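Local structure of citryl-spermidine/3,4-dihydroxybenzoyl-citryl-spermidine:spermidine ligase (Bacillus anthracis, 3TO3) at residues K148-D151 with E152-H156. The protein catalyses the ATP-dependent condensation of spermidine with citryl-spermidine intermediates in the biosynthesis of petrobactin, a siderophore used in iron acquisition and virulence. Sequence-based numbering, arbitrary orientation.
Sequences KSYD and ELENH
S149 and E152 form one half of a capping box at the N-terminus of helix 150-156, packed beside strand 383-386 close to the ATP site of this IucA/IucC-family synthetase. E152, the third residue of the helix, reaches back to the N-cap with a chain extended beyond CG: the amide N of S149 gives a nearly straight hydrogen bond to E152 OE1 (3.1 Å, 165°), meeting that oxygen on its anti side and somewhat out of the carboxylate plane. S149 OG adds a weak bond to the same oxygen. The first turn closes through backbone bonds from L153 N to S149 O (3.0 Å) and from E154 N to Y150 O. Just ahead of the cap, K148 crosses E152 at about a right angle; its NZ makes a long salt bridge to E152 OE1 (3.6 Å). K148 CB rests on L153 CG at 3.6 Å, the N' and N4 positions of a hydrophobic staple, here with lysine's aliphatic part on one side. The K148 chain, bent at chi2 and chi3, also brings NZ obliquely to the H156 ring, 3.8 Å from H156 CD2.

On another side of the helix, Y150 and E154 run alongside each other. E154 CG, anti to its carbonyl carbon (chi1 -84°), lies over one face of the tyrosine, a CH-pi contact 4.1 Å from the ring centroid; a bend at chi2 turns the carboxylate toward Y150 OH, its plane nearly perpendicular to the ring. E154 OE1 is bonded to Q282, and the E154 side chain lies about 8 Å from the bound ATP. D151 OD2 bonds to H375, and N155 ND2 to the carbonyls of A280 and Y183. Y150 OH lies 2.7 Å from E154 OE2, a weak and uncertain hydrogen bond, since another acceptor competes for the hydroxyl proton.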
ATOM      1  N   LYS B 148      18.509 -17.362  29.229  1.00101.75           N
ATOM      2  CA  LYS B 148      17.658 -17.352  28.040  1.00 90.20           C
ATOM      3  C   LYS B 148      17.823 -18.626  27.200  1.00 83.81           C
ATOM      4  O   LYS B 148      18.924 -18.937  26.731  1.00 75.24           O
ATOM      5  CB  LYS B 148      17.968 -16.136  27.173  1.00 89.58           C
ATOM      6  CG  LYS B 148      17.619 -14.790  27.781  1.00 94.89           C
ATOM      7  CD  LYS B 148      16.153 -14.424  27.592  1.00 97.67           C
ATOM      8  CE  LYS B 148      15.274 -15.039  28.691  1.00107.35           C
ATOM      9  NZ  LYS B 148      13.869 -14.505  28.656  1.00109.14           N
ATOM     10  N   SER B 149      16.722 -19.357  27.016  1.00 87.92           N
ATOM     11  CA  SER B 149      16.688 -20.519  26.126  1.00 81.83           C
ATOM     12  C   SER B 149      16.625 -20.041  24.665  1.00 72.86           C
ATOM     13  O   SER B 149      16.559 -18.824  24.406  1.00 62.54           O
ATOM     14  CB  SER B 149      15.459 -21.371  26.425  1.00 80.56           C
ATOM     15  OG  SER B 149      14.282 -20.687  26.014  1.00 83.54           O
ATOM     16  N   TYR B 150      16.632 -20.993  23.723  1.00 71.04           N
ATOM     17  CA  TYR B 150      16.612 -20.676  22.290  1.00 65.10           C
ATOM     18  C   TYR B 150      15.410 -19.828  21.894  1.00 55.39           C
ATOM     19  O   TYR B 150      15.563 -18.770  21.304  1.00 52.16           O
ATOM     20  CB  TYR B 150      16.621 -21.940  21.422  1.00 66.03           C
ATOM     21  CG  TYR B 150      16.385 -21.623  19.947  1.00 66.90           C
ATOM     22  CD1 TYR B 150      15.221 -22.026  19.297  1.00 68.67           C
ATOM     23  CD2 TYR B 150      17.322 -20.898  19.217  1.00 65.01           C
ATOM     24  CE1 TYR B 150      15.011 -21.730  17.963  1.00 66.79           C
ATOM     25  CE2 TYR B 150      17.126 -20.607  17.885  1.00 62.94           C
ATOM     26  CZ  TYR B 150      15.967 -21.015  17.262  1.00 66.13           C
ATOM     27  OH  TYR B 150      15.768 -20.697  15.939  1.00 74.26           O
ATOM     28  N   ASP B 151      14.220 -20.313  22.228  1.00 57.19           N
ATOM     29  CA  ASP B 151      12.985 -19.668  21.832  1.00 59.63           C
ATOM     30  C   ASP B 151      12.882 -18.263  22.397  1.00 55.71           C
ATOM     31  O   ASP B 151      12.444 -17.360  21.695  1.00 60.96           O
ATOM     32  CB  ASP B 151      11.780 -20.516  22.247  1.00 58.42           C
ATOM     33  CG  ASP B 151      11.752 -21.844  21.550  1.00 61.03           C
ATOM     34  OD1 ASP B 151      12.035 -21.867  20.339  1.00 64.10           O
ATOM     35  OD2 ASP B 151      11.473 -22.866  22.221  1.00 75.88           O
ATOM     36  N   GLU B 152      13.298 -18.101  23.657  1.00 65.53           N
ATOM     37  CA  GLU B 152      13.319 -16.809  24.341  1.00 68.15           C
ATOM     38  C   GLU B 152      14.265 -15.831  23.657  1.00 65.32           C
ATOM     39  O   GLU B 152      13.950 -14.643  23.528  1.00 62.70           O
ATOM     40  CB  GLU B 152      13.719 -16.970  25.809  1.00 81.65           C
ATOM     41  CG  GLU B 152      12.567 -17.120  26.797  1.00 97.96           C
ATOM     42  CD  GLU B 152      13.010 -17.750  28.133  1.00116.88           C
ATOM     43  OE1 GLU B 152      14.216 -18.074  28.291  1.00115.10           O
ATOM     44  OE2 GLU B 152      12.144 -17.928  29.025  1.00126.04           O
ATOM     45  N   LEU B 153      15.416 -16.319  23.198  1.00 65.18           N
ATOM     46  CA  LEU B 153      16.348 -15.445  22.480  1.00 66.02           C
ATOM     47  C   LEU B 153      15.864 -15.002  21.097  1.00 62.38           C
ATOM     48  O   LEU B 153      16.105 -13.858  20.702  1.00 57.68           O
ATOM     49  CB  LEU B 153      17.717 -16.088  22.360  1.00 72.26           C
ATOM     50  CG  LEU B 153      18.586 -15.978  23.605  1.00 74.06           C
ATOM     51  CD1 LEU B 153      19.731 -16.966  23.520  1.00 69.35           C
ATOM     52  CD2 LEU B 153      19.089 -14.540  23.724  1.00 70.38           C
ATOM     53  N   GLU B 154      15.214 -15.897  20.350  1.00 58.36           N
ATOM     54  CA  GLU B 154      14.713 -15.505  19.039  1.00 64.12           C
ATOM     55  C   GLU B 154      13.920 -14.213  19.182  1.00 63.04           C
ATOM     56  O   GLU B 154      14.154 -13.268  18.430  1.00 61.68           O
ATOM     57  CB  GLU B 154      13.856 -16.593  18.374  1.00 77.98           C
ATOM     58  CG  GLU B 154      14.639 -17.680  17.620  1.00 93.10           C
ATOM     59  CD  GLU B 154      15.052 -17.288  16.186  1.00 97.39           C
ATOM     60  OE1 GLU B 154      14.602 -16.239  15.675  1.00 83.85           O
ATOM     61  OE2 GLU B 154      15.831 -18.053  15.562  1.00107.44           O
ATOM     62  N   ASN B 155      12.999 -14.165  20.147  1.00 62.20           N
ATOM     63  CA  ASN B 155      12.154 -12.974  20.317  1.00 62.49           C
ATOM     64  C   ASN B 155      12.765 -11.852  21.157  1.00 60.54           C
ATOM     65  O   ASN B 155      12.312 -10.708  21.097  1.00 61.28           O
ATOM     66  CB  ASN B 155      10.776 -13.345  20.866  1.00 68.90           C
ATOM     67  CG  ASN B 155      10.058 -14.357  19.985  1.00 78.96           C
ATOM     68  OD1 ASN B 155      10.070 -15.569  20.250  1.00 87.98           O
ATOM     69  ND2 ASN B 155       9.450 -13.867  18.912  1.00 73.73           N
ATOM     70  N   HIS B 156      13.809 -12.156  21.917  1.00 56.87           N
ATOM     71  CA  HIS B 156      14.473 -11.092  22.666  1.00 65.06           C
ATOM     72  C   HIS B 156      15.624 -10.376  21.934  1.00 67.32           C
ATOM     73  O   HIS B 156      16.038  -9.285  22.351  1.00 65.50           O
ATOM     74  CB  HIS B 156      14.812 -11.521  24.103  1.00 69.00           C
ATOM     75  CG  HIS B 156      13.602 -11.614  24.987  1.00 86.75           C
ATOM     76  ND1 HIS B 156      12.926 -10.499  25.443  1.00 87.39           N
ATOM     77  CD2 HIS B 156      12.922 -12.687  25.466  1.00 94.08           C
ATOM     78  CE1 HIS B 156      11.893 -10.882  26.177  1.00 93.87           C
ATOM     79  NE2 HIS B 156      11.869 -12.204  26.207  1.00 96.65           N
TER